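Local atomic coordinates of glycerate dehydrogenase related protein (Thermoplasma acidophilum, PDB entry 3GVX), a protein that probably acts as a D-isomer specific 2-hydroxyacid dehydrogenase, reducing glyoxylate or hydroxypyruvate with a nicotinamide cofactor. Residues P8-R14 / H27-D31; L93-N99 / P116-L120; T187-S193 / D212-D218. All blocks are in the same frame, centred on the assembly; numbering follows the deposited sequence.

Contact 1. Residues P8-R14 / H27-D31; sequences PADGHVR and HWYPD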
ATOM      1  N   PRO B   8       9.949  23.487  25.507  1.00 42.32           N
ATOM      2  CA  PRO B   8      10.075  24.553  24.513  1.00 43.15           C
ATOM      3  C   PRO B   8       9.499  24.039  23.196  1.00 43.83           C
ATOM      4  O   PRO B   8       9.882  22.977  22.711  1.00 44.82           O
ATOM      5  CB  PRO B   8      11.588  24.783  24.452  1.00 43.38           C
ATOM      6  CG  PRO B   8      12.058  24.311  25.816  1.00 42.48           C
ATOM      7  CD  PRO B   8      11.273  23.065  25.983  1.00 41.53           C
ATOM      8  N   ALA B   9       8.556  24.779  22.633  1.00 45.19           N
ATOM      9  CA  ALA B   9       7.935  24.358  21.388  1.00 46.65           C
ATOM     10  C   ALA B   9       7.842  25.540  20.440  1.00 47.71           C
ATOM     11  O   ALA B   9       7.577  26.659  20.862  1.00 48.32           O
ATOM     12  CB  ALA B   9       6.552  23.787  21.673  1.00 46.38           C
ATOM     13  N   ASP B  10       8.075  25.311  19.157  1.00 48.74           N
ATOM     14  CA  ASP B  10       7.980  26.426  18.236  1.00 49.16           C
ATOM     15  C   ASP B  10       6.587  26.636  17.670  1.00 49.49           C
ATOM     16  O   ASP B  10       5.610  25.998  18.098  1.00 47.62           O
ATOM     17  CB  ASP B  10       8.986  26.289  17.096  1.00 50.73           C
ATOM     18  CG  ASP B  10       8.852  24.987  16.349  1.00 53.13           C
ATOM     19  OD1 ASP B  10       7.762  24.694  15.813  1.00 54.94           O
ATOM     20  OD2 ASP B  10       9.847  24.243  16.296  1.00 55.62           O
ATOM     21  N   GLY B  11       6.517  27.568  16.722  1.00 49.51           N
ATOM     22  CA  GLY B  11       5.271  27.926  16.077  1.00 49.65           C
ATOM     23  C   GLY B  11       4.698  26.774  15.287  1.00 49.90           C
ATOM     24  O   GLY B  11       3.481  26.663  15.164  1.00 48.94           O
ATOM     25  N   HIS B  12       5.563  25.918  14.748  1.00 49.98           N
ATOM     26  CA  HIS B  12       5.090  24.762  13.995  1.00 51.65           C
ATOM     27  C   HIS B  12       4.329  23.856  14.953  1.00 50.40           C
ATOM     28  O   HIS B  12       3.164  23.507  14.735  1.00 49.56           O
ATOM     29  CB  HIS B  12       6.259  23.987  13.388  1.00 54.26           C
ATOM     30  CG  HIS B  12       5.848  23.023  12.321  1.00 57.65           C
ATOM     31  ND1 HIS B  12       6.748  22.229  11.638  1.00 58.97           N
ATOM     32  CD2 HIS B  12       4.631  22.746  11.795  1.00 57.86           C
ATOM     33  CE1 HIS B  12       6.102  21.506  10.741  1.00 59.05           C
ATOM     34  NE2 HIS B  12       4.818  21.800  10.816  1.00 59.77           N
ATOM     35  N   VAL B  13       5.017  23.483  16.022  1.00 49.31           N
ATOM     36  CA  VAL B  13       4.441  22.644  17.049  1.00 46.95           C
ATOM     37  C   VAL B  13       3.174  23.331  17.537  1.00 47.35           C
ATOM     38  O   VAL B  13       2.112  22.725  17.600  1.00 47.98           O
ATOM     39  CB  VAL B  13       5.461  22.449  18.192  1.00 47.14           C
ATOM     40  CG1 VAL B  13       4.889  21.539  19.265  1.00 47.11           C
ATOM     41  CG2 VAL B  13       6.789  21.908  17.619  1.00 46.38           C
ATOM     42  N   ARG B  14       3.275  24.618  17.832  1.00 47.95           N
ATOM     43  CA  ARG B  14       2.122  25.366  18.302  1.00 47.61           C
ATOM     44  C   ARG B  14       0.923  25.343  17.372  1.00 47.91           C
ATOM     45  O   ARG B  14      -0.195  25.166  17.837  1.00 47.74           O
ATOM     46  CB  ARG B  14       2.515  26.805  18.602  1.00 50.34           C
ATOM     47  CG  ARG B  14       2.793  27.063  20.056  1.00 52.54           C
ATOM     48  CD  ARG B  14       4.105  27.760  20.261  1.00 53.88           C
ATOM     49  NE  ARG B  14       4.068  28.524  21.498  1.00 55.18           N
ATOM     50  CZ  ARG B  14       5.084  28.666  22.334  1.00 53.35           C
ATOM     51  NH1 ARG B  14       6.240  28.089  22.075  1.00 52.97           N
ATOM     52  NH2 ARG B  14       4.933  29.389  23.427  1.00 51.54           N
ATOM     53  N   HIS B  27      -1.311  25.980  27.358  1.00 41.77           N
ATOM     54  CA  HIS B  27      -0.322  26.708  28.091  1.00 40.77           C
ATOM     55  C   HIS B  27       1.007  26.187  27.652  1.00 40.41           C
ATOM     56  O   HIS B  27       1.188  24.994  27.395  1.00 39.92           O
ATOM     57  CB  HIS B  27      -0.529  26.521  29.578  1.00 39.94           C
ATOM     58  CG  HIS B  27      -1.854  27.006  30.052  1.00 39.90           C
ATOM     59  ND1 HIS B  27      -2.056  28.268  30.559  1.00 41.48           N
ATOM     60  CD2 HIS B  27      -3.072  26.416  30.022  1.00 40.03           C
ATOM     61  CE1 HIS B  27      -3.339  28.436  30.825  1.00 41.15           C
ATOM     62  NE2 HIS B  27      -3.977  27.326  30.508  1.00 40.62           N
ATOM     63  N   TRP B  28       1.938  27.113  27.548  1.00 40.71           N
ATOM     64  CA  TRP B  28       3.245  26.771  27.099  1.00 41.67           C
ATOM     65  C   TRP B  28       4.328  27.116  28.049  1.00 43.28           C
ATOM     66  O   TRP B  28       4.335  28.141  28.728  1.00 43.25           O
ATOM     67  CB  TRP B  28       3.529  27.400  25.744  1.00 41.15           C
ATOM     68  CG  TRP B  28       2.499  27.045  24.757  1.00 40.46           C
ATOM     69  CD1 TRP B  28       1.290  27.644  24.600  1.00 40.66           C
ATOM     70  CD2 TRP B  28       2.532  25.959  23.828  1.00 39.97           C
ATOM     71  NE1 TRP B  28       0.568  27.012  23.637  1.00 40.58           N
ATOM     72  CE2 TRP B  28       1.305  25.976  23.136  1.00 41.26           C
ATOM     73  CE3 TRP B  28       3.478  24.983  23.504  1.00 41.43           C
ATOM     74  CZ2 TRP B  28       0.989  25.046  22.146  1.00 41.09           C
ATOM     75  CZ3 TRP B  28       3.166  24.059  22.521  1.00 42.07           C
ATOM     76  CH2 TRP B  28       1.930  24.102  21.848  1.00 41.84           C
ATOM     77  N   TYR B  29       5.262  26.197  28.066  1.00 43.55           N
ATOM     78  CA  TYR B  29       6.432  26.296  28.866  1.00 44.89           C
ATOM     79  C   TYR B  29       7.211  27.530  28.401  1.00 46.04           C
ATOM     80  O   TYR B  29       7.275  27.805  27.204  1.00 46.13           O
ATOM     81  CB  TYR B  29       7.226  25.031  28.650  1.00 44.76           C
ATOM     82  CG  TYR B  29       8.567  25.105  29.267  1.00 46.76           C
ATOM     83  CD1 TYR B  29       8.749  24.810  30.606  1.00 47.13           C
ATOM     84  CD2 TYR B  29       9.664  25.496  28.521  1.00 47.34           C
ATOM     85  CE1 TYR B  29      10.000  24.911  31.197  1.00 48.67           C
ATOM     86  CE2 TYR B  29      10.919  25.608  29.093  1.00 49.28           C
ATOM     87  CZ  TYR B  29      11.084  25.303  30.432  1.00 49.69           C
ATOM     88  OH  TYR B  29      12.331  25.362  30.996  1.00 52.10           O
ATOM     89  N   PRO B  30       7.837  28.270  29.336  1.00 47.38           N
ATOM     90  CA  PRO B  30       7.864  28.010  30.774  1.00 46.33           C
ATOM     91  C   PRO B  30       6.786  28.727  31.593  1.00 45.70           C
ATOM     92  O   PRO B  30       7.007  29.050  32.756  1.00 45.84           O
ATOM     93  CB  PRO B  30       9.263  28.454  31.149  1.00 47.06           C
ATOM     94  CG  PRO B  30       9.368  29.760  30.368  1.00 46.59           C
ATOM     95  CD  PRO B  30       8.668  29.451  29.020  1.00 47.34           C
ATOM     96  N   ASP B  31       5.625  28.977  31.001  1.00 45.07           N
ATOM     97  CA  ASP B  31       4.558  29.619  31.757  1.00 45.65           C
ATOM     98  C   ASP B  31       3.618  28.592  32.311  1.00 45.24           C
ATOM     99  O   ASP B  31       2.455  28.455  31.926  1.00 43.94           O
ATOM    100  CB  ASP B  31       3.854  30.647  30.909  1.00 48.73           C
ATOM    101  CG  ASP B  31       4.768  31.792  30.582  1.00 51.14           C
ATOM    102  OD1 ASP B  31       5.220  32.479  31.522  1.00 52.54           O
ATOM    103  OD2 ASP B  31       5.065  31.989  29.394  1.00 53.60           O
TER
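A helix that links two parallel strands must settle against the sheet it crosses, and the beta-alpha-beta unit of strand 3-5, helix 11-20 and strand 26-28 illustrates how its first turn does so. The path begins at Pro8, whose ring leans on the aromatic ring of Tyr29, with Pro8 CG 3.7 Å from Tyr29 CE2. Ala9 directs its methyl at the indole next door, and Ala9 CB lies 3.5 Å from Trp28 CZ3. Asp10 then turns away from the strand to serve as the N-cap: its OD1 accepts a hydrogen bond from Val13 N at 3.0 Å and a weak one from His12 N at 2.7 Å, so that Asp10 caps the opening turn chiefly through Val13 N, while Gly11 and His12 stay on the solvent side. Val13, its CA-to-CB bond sideways, meets the indole at its edge, with Val13 CG1 4.5 Å from Trp28 CZ3, and also packs on Ile269 and Phe273 of helix 266-279. From the strand side, Val5 of the adjoining strand 3-5 touches Trp28 as well.

Arg14 completes the turn by spreading over the indole. Its aliphatic part makes a CH-pi contact, Arg14 CG lying 3.5 Å from the centroid of the Trp28 six-membered ring. Further out, the guanidinium lies nearly flat on the same side chain, the planes at 17°, in an off-centre cation-pi contact with Arg14 CZ 4.3 Å from the five-membered ring centroid. The guanidinium is also tied back to its own segment, where Arg14 NH1 donates to Ala9 O over a very short 2.3 Å.

Contact 2. Residues L93-N99 / P116-L120; sequences LLAHAKN and PTTLL. With K (potassium ion), chain C.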
ATOM      1  N   LEU B  93       6.692  -5.838  -0.029  1.00 28.18           N
ATOM      2  CA  LEU B  93       5.646  -6.714  -0.513  1.00 28.97           C
ATOM      3  C   LEU B  93       5.282  -6.418  -1.967  1.00 27.81           C
ATOM      4  O   LEU B  93       5.294  -7.311  -2.813  1.00 27.25           O
ATOM      5  CB  LEU B  93       4.425  -6.545   0.371  1.00 33.24           C
ATOM      6  CG  LEU B  93       3.699  -7.843   0.701  1.00 37.98           C
ATOM      7  CD1 LEU B  93       2.900  -7.629   1.983  1.00 39.71           C
ATOM      8  CD2 LEU B  93       2.843  -8.293  -0.477  1.00 39.07           C
ATOM      9  N   LEU B  94       4.965  -5.156  -2.240  1.00 23.65           N
ATOM     10  CA  LEU B  94       4.597  -4.724  -3.586  1.00 23.33           C
ATOM     11  C   LEU B  94       5.776  -4.686  -4.562  1.00 21.37           C
ATOM     12  O   LEU B  94       5.594  -4.867  -5.754  1.00 20.93           O
ATOM     13  CB  LEU B  94       3.901  -3.359  -3.524  1.00 20.07           C
ATOM     14  CG  LEU B  94       2.527  -3.400  -2.855  1.00 21.08           C
ATOM     15  CD1 LEU B  94       2.076  -1.984  -2.520  1.00 15.79           C
ATOM     16  CD2 LEU B  94       1.539  -4.108  -3.772  1.00 20.04           C
ATOM     17  N   ALA B  95       6.980  -4.458  -4.045  1.00 22.87           N
ATOM     18  CA  ALA B  95       8.167  -4.423  -4.898  1.00 23.69           C
ATOM     19  C   ALA B  95       8.295  -5.768  -5.584  1.00 22.28           C
ATOM     20  O   ALA B  95       8.531  -5.845  -6.774  1.00 20.95           O
ATOM     21  CB  ALA B  95       9.425  -4.130  -4.075  1.00 22.59           C
ATOM     22  N   HIS B  96       8.114  -6.820  -4.802  1.00 22.24           N
ATOM     23  CA  HIS B  96       8.178  -8.185  -5.309  1.00 23.11           C
ATOM     24  C   HIS B  96       6.943  -8.573  -6.114  1.00 23.98           C
ATOM     25  O   HIS B  96       7.061  -9.124  -7.197  1.00 24.52           O
ATOM     26  CB  HIS B  96       8.379  -9.176  -4.150  1.00 24.96           C
ATOM     27  CG  HIS B  96       8.315 -10.607  -4.567  1.00 27.61           C
ATOM     28  ND1 HIS B  96       9.055 -11.110  -5.610  1.00 27.36           N
ATOM     29  CD2 HIS B  96       7.567 -11.638  -4.104  1.00 27.53           C
ATOM     30  CE1 HIS B  96       8.764 -12.388  -5.778  1.00 29.42           C
ATOM     31  NE2 HIS B  96       7.864 -12.731  -4.876  1.00 28.21           N
ATOM     32  N   ALA B  97       5.760  -8.265  -5.597  1.00 22.01           N
ATOM     33  CA  ALA B  97       4.533  -8.605  -6.296  1.00 21.41           C
ATOM     34  C   ALA B  97       4.437  -8.018  -7.698  1.00 20.04           C
ATOM     35  O   ALA B  97       3.970  -8.685  -8.596  1.00 17.58           O
ATOM     36  CB  ALA B  97       3.310  -8.209  -5.464  1.00 23.28           C
ATOM     37  N   LYS B  98       4.906  -6.790  -7.890  1.00 19.50           N
ATOM     38  CA  LYS B  98       4.841  -6.146  -9.207  1.00 19.27           C
ATOM     39  C   LYS B  98       6.143  -6.239 -10.002  1.00 20.17           C
ATOM     40  O   LYS B  98       6.323  -5.552 -11.011  1.00 16.63           O
ATOM     41  CB  LYS B  98       4.424  -4.667  -9.059  1.00 18.86           C
ATOM     42  CG  LYS B  98       3.254  -4.459  -8.113  1.00 18.16           C
ATOM     43  CD  LYS B  98       2.025  -5.251  -8.552  1.00 13.54           C
ATOM     44  CE  LYS B  98       0.878  -5.081  -7.574  1.00 14.75           C
ATOM     45  NZ  LYS B  98      -0.364  -5.797  -7.987  1.00 14.36           N
ATOM     46  N   ASN B  99       7.049  -7.082  -9.514  1.00 21.23           N
ATOM     47  CA  ASN B  99       8.341  -7.265 -10.165  1.00 21.52           C
ATOM     48  C   ASN B  99       8.927  -5.908 -10.501  1.00 21.15           C
ATOM     49  O   ASN B  99       9.402  -5.671 -11.606  1.00 22.78           O
ATOM     50  CB  ASN B  99       8.172  -8.096 -11.440  1.00 21.63           C
ATOM     51  CG  ASN B  99       7.634  -9.481 -11.154  1.00 24.50           C
ATOM     52  OD1 ASN B  99       6.799 -10.001 -11.902  1.00 25.89           O
ATOM     53  ND2 ASN B  99       8.112 -10.095 -10.074  1.00 24.90           N
ATOM     54  N   PRO B 116       3.384 -10.857 -16.344  1.00 33.99           N
ATOM     55  CA  PRO B 116       2.358 -10.732 -15.317  1.00 33.78           C
ATOM     56  C   PRO B 116       2.891 -10.437 -13.926  1.00 30.66           C
ATOM     57  O   PRO B 116       4.045 -10.725 -13.601  1.00 29.69           O
ATOM     58  CB  PRO B 116       1.613 -12.069 -15.400  1.00 35.08           C
ATOM     59  CG  PRO B 116       2.650 -13.004 -15.954  1.00 36.98           C
ATOM     60  CD  PRO B 116       3.305 -12.163 -17.012  1.00 36.69           C
ATOM     61  N   THR B 117       2.030  -9.814 -13.133  1.00 29.29           N
ATOM     62  CA  THR B 117       2.360  -9.467 -11.779  1.00 26.13           C
ATOM     63  C   THR B 117       1.408 -10.155 -10.854  1.00 26.03           C
ATOM     64  O   THR B 117       0.405 -10.727 -11.278  1.00 24.44           O
ATOM     65  CB  THR B 117       2.291  -7.950 -11.545  1.00 26.90           C
ATOM     66  OG1 THR B 117       1.012  -7.469 -11.951  1.00 28.44           O
ATOM     67  CG2 THR B 117       3.386  -7.230 -12.320  1.00 27.34           C
ATOM     68  N   THR B 118       1.757 -10.098  -9.579  1.00 24.94           N
ATOM     69  CA  THR B 118       0.957 -10.698  -8.552  1.00 24.24           C
ATOM     70  C   THR B 118       0.126  -9.600  -7.917  1.00 23.64           C
ATOM     71  O   THR B 118       0.553  -8.476  -7.711  1.00 20.48           O
ATOM     72  CB  THR B 118       1.831 -11.359  -7.490  1.00 26.86           C
ATOM     73  OG1 THR B 118       2.540 -12.446  -8.085  1.00 30.01           O
ATOM     74  CG2 THR B 118       0.986 -11.869  -6.343  1.00 26.03           C
ATOM     75  N   LEU B 119      -1.088  -9.960  -7.602  1.00 24.29           N
ATOM     76  CA  LEU B 119      -2.016  -9.054  -6.995  1.00 26.44           C
ATOM     77  C   LEU B 119      -2.250  -9.409  -5.555  1.00 25.43           C
ATOM     78  O   LEU B 119      -2.287 -10.579  -5.209  1.00 25.49           O
ATOM     79  CB  LEU B 119      -3.303  -9.207  -7.726  1.00 30.21           C
ATOM     80  CG  LEU B 119      -4.106  -8.170  -8.445  1.00 35.91           C
ATOM     81  CD1 LEU B 119      -3.599  -7.754  -9.857  1.00 38.29           C
ATOM     82  CD2 LEU B 119      -5.393  -8.925  -8.508  1.00 40.46           C
ATOM     83  N   LEU B 120      -2.471  -8.399  -4.733  1.00 24.38           N
ATOM     84  CA  LEU B 120      -2.716  -8.644  -3.330  1.00 24.83           C
ATOM     85  C   LEU B 120      -4.188  -8.908  -3.103  1.00 25.29           C
ATOM     86  O   LEU B 120      -4.568  -9.761  -2.303  1.00 24.65           O
ATOM     87  CB  LEU B 120      -2.273  -7.451  -2.506  1.00 26.71           C
ATOM     88  CG  LEU B 120      -0.786  -7.185  -2.674  1.00 30.23           C
ATOM     89  CD1 LEU B 120      -0.392  -5.972  -1.847  1.00 28.79           C
ATOM     90  CD2 LEU B 120      -0.000  -8.447  -2.282  1.00 32.28           C
TER
HETATM   91  K     K C 291       0.969  -4.751 -12.165  1.00 24.23           K
HETATM   92  O   HOH W   1      -0.952  -4.620 -10.304  1.00 22.14           O
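A potassium site at the subunit interface, set beside the C-terminal end of helix 79-97, shows how a helix terminus and a passing loop can share one network. Thr117 OG1 and water 1 each bind the ion K at 2.7 Å; Val256 O and His88 ND1 of the second subunit complete the ligands found. The same water accepts a hydrogen bond from Lys98 NZ at 2.7 Å, so the lysine approaches the metal through a water rather than directly.

Although the CA-to-CB bond of Lys98 points away from the loop, its chain curls back and NZ donates to Thr118 O at 2.8 Å, while forming a salt bridge with Glu87 of the second subunit. Glu87 of that subunit also accepts from Leu120 N. The backbones are joined by Thr118 N, which donates to Ala97 O at 2.8 Å with a nearly straight geometry of 170°; a carbonyl in the last helical turn is thus used by the loop. Deeper in, Leu120 wedges against two successive leucines of the helix, with Leu120 CD2 3.4 Å from Leu93 CD2 and Leu120 CD1 3.3 Å from Leu94 CD2, and Phe176 of strand 176-179 closes on Leu93 and Leu120.

At the helix end Asn99 takes positive phi, and Asn99 N bonds back to His96 O at 3.1 Å, while the following amide reaches Ala95 O. This is the Schellman motif, a classic C-terminal helix ending, with Asn99 as the C-prime residue.

Contact 3. Residues T187-S193 / D212-D218; sequences TRGMVNS and DVVSKPD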
ATOM      1  N   THR B 187      10.704 -17.893  20.518  1.00 50.99           N
ATOM      2  CA  THR B 187      10.591 -17.459  19.144  1.00 49.64           C
ATOM      3  C   THR B 187      11.941 -17.509  18.439  1.00 49.26           C
ATOM      4  O   THR B 187      11.991 -17.523  17.221  1.00 48.97           O
ATOM      5  CB  THR B 187      10.013 -16.034  19.049  1.00 48.78           C
ATOM      6  OG1 THR B 187      11.027 -15.092  19.406  1.00 47.23           O
ATOM      7  CG2 THR B 187       8.811 -15.876  19.974  1.00 46.42           C
ATOM      8  N   ARG B 188      13.035 -17.530  19.193  1.00 48.75           N
ATOM      9  CA  ARG B 188      14.356 -17.604  18.567  1.00 47.74           C
ATOM     10  C   ARG B 188      14.444 -18.876  17.726  1.00 47.67           C
ATOM     11  O   ARG B 188      14.130 -19.966  18.214  1.00 48.84           O
ATOM     12  CB  ARG B 188      15.459 -17.618  19.631  1.00 47.83           C
ATOM     13  CG  ARG B 188      16.832 -18.088  19.134  1.00 47.75           C
ATOM     14  CD  ARG B 188      17.916 -17.047  19.375  1.00 48.21           C
ATOM     15  NE  ARG B 188      17.757 -16.387  20.669  1.00 49.07           N
ATOM     16  CZ  ARG B 188      18.245 -15.188  20.966  1.00 49.16           C
ATOM     17  NH1 ARG B 188      18.934 -14.511  20.060  1.00 48.37           N
ATOM     18  NH2 ARG B 188      18.016 -14.661  22.161  1.00 49.43           N
ATOM     19  N   GLY B 189      14.866 -18.731  16.468  1.00 46.19           N
ATOM     20  CA  GLY B 189      14.998 -19.865  15.562  1.00 43.96           C
ATOM     21  C   GLY B 189      13.678 -20.487  15.176  1.00 42.67           C
ATOM     22  O   GLY B 189      13.627 -21.525  14.520  1.00 42.46           O
HETATM   23  N   MSE B 190      12.605 -19.825  15.588  1.00 42.40           N
HETATM   24  CA  MSE B 190      11.229 -20.234  15.328  1.00 42.28           C
HETATM   25  C   MSE B 190      10.937 -20.601  13.878  1.00 42.75           C
HETATM   26  O   MSE B 190      10.305 -21.617  13.601  1.00 42.79           O
HETATM   27  CB  MSE B 190      10.305 -19.115  15.780  1.00 41.87           C
HETATM   28  CG  MSE B 190       8.875 -19.214  15.352  1.00 39.11           C
HETATM   29 SE   MSE B 190       8.021 -17.850  16.151  1.00 35.48          SE
HETATM   30  CE  MSE B 190       6.476 -18.566  16.371  1.00 35.63           C
ATOM     31  N   VAL B 191      11.381 -19.762  12.954  1.00 41.38           N
ATOM     32  CA  VAL B 191      11.157 -20.034  11.543  1.00 40.31           C
ATOM     33  C   VAL B 191      12.215 -21.026  11.080  1.00 40.03           C
ATOM     34  O   VAL B 191      13.345 -20.642  10.787  1.00 38.85           O
ATOM     35  CB  VAL B 191      11.276 -18.747  10.693  1.00 40.09           C
ATOM     36  CG1 VAL B 191      10.966 -19.057   9.228  1.00 36.23           C
ATOM     37  CG2 VAL B 191      10.355 -17.665  11.250  1.00 39.11           C
ATOM     38  N   ASN B 192      11.861 -22.306  11.034  1.00 40.63           N
ATOM     39  CA  ASN B 192      12.841 -23.299  10.614  1.00 42.80           C
ATOM     40  C   ASN B 192      12.410 -24.244   9.496  1.00 43.00           C
ATOM     41  O   ASN B 192      11.250 -24.259   9.088  1.00 42.09           O
ATOM     42  CB  ASN B 192      13.331 -24.110  11.824  1.00 42.63           C
ATOM     43  CG  ASN B 192      12.225 -24.876  12.507  1.00 44.17           C
ATOM     44  OD1 ASN B 192      11.186 -25.164  11.910  1.00 43.41           O
ATOM     45  ND2 ASN B 192      12.445 -25.222  13.771  1.00 45.07           N
ATOM     46  N   SER B 193      13.382 -25.006   8.995  1.00 43.38           N
ATOM     47  CA  SER B 193      13.161 -25.984   7.939  1.00 44.65           C
ATOM     48  C   SER B 193      11.809 -26.625   8.115  1.00 45.21           C
ATOM     49  O   SER B 193      11.030 -26.740   7.174  1.00 45.32           O
ATOM     50  CB  SER B 193      14.225 -27.090   7.988  1.00 44.99           C
ATOM     51  OG  SER B 193      15.499 -26.650   7.556  1.00 46.82           O
ATOM     52  N   ASP B 212      16.988 -13.034  14.206  1.00 45.46           N
ATOM     53  CA  ASP B 212      17.085 -14.254  14.994  1.00 46.00           C
ATOM     54  C   ASP B 212      15.817 -15.044  15.242  1.00 44.78           C
ATOM     55  O   ASP B 212      15.877 -16.150  15.768  1.00 43.61           O
ATOM     56  CB  ASP B 212      17.836 -13.968  16.293  1.00 48.28           C
ATOM     57  CG  ASP B 212      19.301 -13.667  16.032  1.00 50.35           C
ATOM     58  OD1 ASP B 212      19.948 -14.482  15.351  1.00 48.64           O
ATOM     59  OD2 ASP B 212      19.802 -12.616  16.476  1.00 52.23           O
ATOM     60  N   VAL B 213      14.670 -14.503  14.849  1.00 42.07           N
ATOM     61  CA  VAL B 213      13.437 -15.254  15.003  1.00 40.71           C
ATOM     62  C   VAL B 213      13.491 -16.274  13.871  1.00 41.73           C
ATOM     63  O   VAL B 213      12.711 -17.225  13.816  1.00 41.32           O
ATOM     64  CB  VAL B 213      12.177 -14.355  14.867  1.00 41.41           C
ATOM     65  CG1 VAL B 213      10.913 -15.215  14.906  1.00 39.53           C
ATOM     66  CG2 VAL B 213      12.157 -13.308  15.991  1.00 39.02           C
ATOM     67  N   VAL B 214      14.444 -16.069  12.966  1.00 41.90           N
ATOM     68  CA  VAL B 214      14.636 -16.975  11.846  1.00 42.34           C
ATOM     69  C   VAL B 214      15.997 -17.671  11.840  1.00 42.85           C
ATOM     70  O   VAL B 214      17.047 -17.050  12.027  1.00 42.82           O
ATOM     71  CB  VAL B 214      14.471 -16.261  10.470  1.00 43.07           C
ATOM     72  CG1 VAL B 214      14.850 -17.223   9.330  1.00 40.92           C
ATOM     73  CG2 VAL B 214      13.036 -15.759  10.306  1.00 44.48           C
ATOM     74  N   SER B 215      15.948 -18.979  11.620  1.00 42.34           N
ATOM     75  CA  SER B 215      17.138 -19.796  11.521  1.00 42.97           C
ATOM     76  C   SER B 215      17.792 -19.437  10.213  1.00 43.53           C
ATOM     77  O   SER B 215      17.273 -19.723   9.130  1.00 43.98           O
ATOM     78  CB  SER B 215      16.777 -21.281  11.509  1.00 44.46           C
ATOM     79  OG  SER B 215      17.821 -22.053  10.938  1.00 47.86           O
ATOM     80  N   LYS B 216      18.946 -18.809  10.318  1.00 43.65           N
ATOM     81  CA  LYS B 216      19.663 -18.416   9.134  1.00 43.60           C
ATOM     82  C   LYS B 216      19.973 -19.541   8.139  1.00 46.34           C
ATOM     83  O   LYS B 216      19.645 -19.424   6.966  1.00 47.19           O
ATOM     84  CB  LYS B 216      20.935 -17.709   9.518  1.00 42.03           C
ATOM     85  CG  LYS B 216      21.706 -17.312   8.315  1.00 41.57           C
ATOM     86  CD  LYS B 216      22.649 -16.209   8.636  1.00 39.51           C
ATOM     87  CE  LYS B 216      23.483 -15.928   7.437  1.00 39.49           C
ATOM     88  NZ  LYS B 216      24.556 -14.961   7.756  1.00 40.52           N
ATOM     89  N   PRO B 217      20.614 -20.638   8.582  1.00 48.06           N
ATOM     90  CA  PRO B 217      20.905 -21.711   7.619  1.00 48.78           C
ATOM     91  C   PRO B 217      19.649 -22.363   7.039  1.00 49.01           C
ATOM     92  O   PRO B 217      19.638 -22.779   5.882  1.00 49.73           O
ATOM     93  CB  PRO B 217      21.742 -22.703   8.433  1.00 49.99           C
ATOM     94  CG  PRO B 217      22.347 -21.837   9.523  1.00 49.92           C
ATOM     95  CD  PRO B 217      21.195 -20.946   9.899  1.00 48.60           C
ATOM     96  N   ASP B 218      18.590 -22.452   7.840  1.00 48.81           N
ATOM     97  CA  ASP B 218      17.348 -23.060   7.372  1.00 49.20           C
ATOM     98  C   ASP B 218      16.669 -22.240   6.270  1.00 48.13           C
ATOM     99  O   ASP B 218      16.168 -22.794   5.293  1.00 46.26           O
ATOM    100  CB  ASP B 218      16.387 -23.277   8.550  1.00 51.34           C
ATOM    101  CG  ASP B 218      16.866 -24.362   9.503  1.00 51.67           C
ATOM    102  OD1 ASP B 218      18.093 -24.541   9.619  1.00 51.56           O
ATOM    103  OD2 ASP B 218      16.016 -25.017  10.146  1.00 49.23           O
TER
HETATM  104  O   HOH W   2      16.032 -25.321   5.225  1.00 37.32           O
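Two irregular segments can still interlock closely when one folds into a tight bend and the other offers ledges for it. Thr187 to Met190 form a type II beta turn, and Gly189, at phi 68°, lies in the position of positive phi that favours glycine. The bend presses its backbone onto the 3-10 residues Asp212 and Val213: Gly189 N donates to Asp212 O at 2.9 Å, and Val213 fits under the turn with Val213 CG2 4.0 Å from Thr187 OG1, a hydroxyl that is itself hydrogen-bonded to Thr184 N. Outside this bend, the end of the Arg188 side chain turns back beside Asp212, with Arg188 NH1 4.0 Å from Asp212 CB.

Past the turn, Val191 is the bump that points toward the other segment. Its CG2 sits 3.4 Å from Val214 CG2 and 4.4 Å from Val213 CG1, while Ile179 of strand 176-179, in the parallel sheet of the Rossmann-type NAD-binding domain, packs against both Val191 and Val214. A single parallel beta bridge fixes this fit: Val191 N donates to Val213 O at 3.0 Å, and Ser215 N to Val191 O at 3.2 Å.

Two helix starts then come side by side. Ser215 is the N-cap of helix 216-225, with Ser215 OG 3.2 Å from Asp218 N, though the position of OG is less certain; Asn192 caps helix 193-196 through OD1 to Leu195 N. Asp218 fills the gap between them, its carboxylate lodged at the opening of the neighbouring helix: OD2 lies 3.3 Å from Asn192 CB and accepts from Ser193 N at 2.9 Å. Beside it, water 2 joins Ser193 OG, 2.7 Å away, to Asp218 O at 2.5 Å.

The three contacts follow one another along the chain and divide between two parallel sheets, as the two-domain build of this dehydrogenase family would lead one to expect. Contact 1 belongs to the five-stranded sheet, at its outermost strand 26-28. Contacts 2 and 3 both lie in the region of the NAD-binding domain and its seven-stranded sheet, and strand 176-179 touches each of them. Their centres are about 25 Å apart, with nearest atoms about 15 Å apart, whereas contact 1 lies about 45 Å and about 48 Å, centre to centre, from contacts 2 and 3, across the chain's centre. Of the three, contact 2 alone meets the second subunit; contacts 1 and 3 connect elements within a single chain.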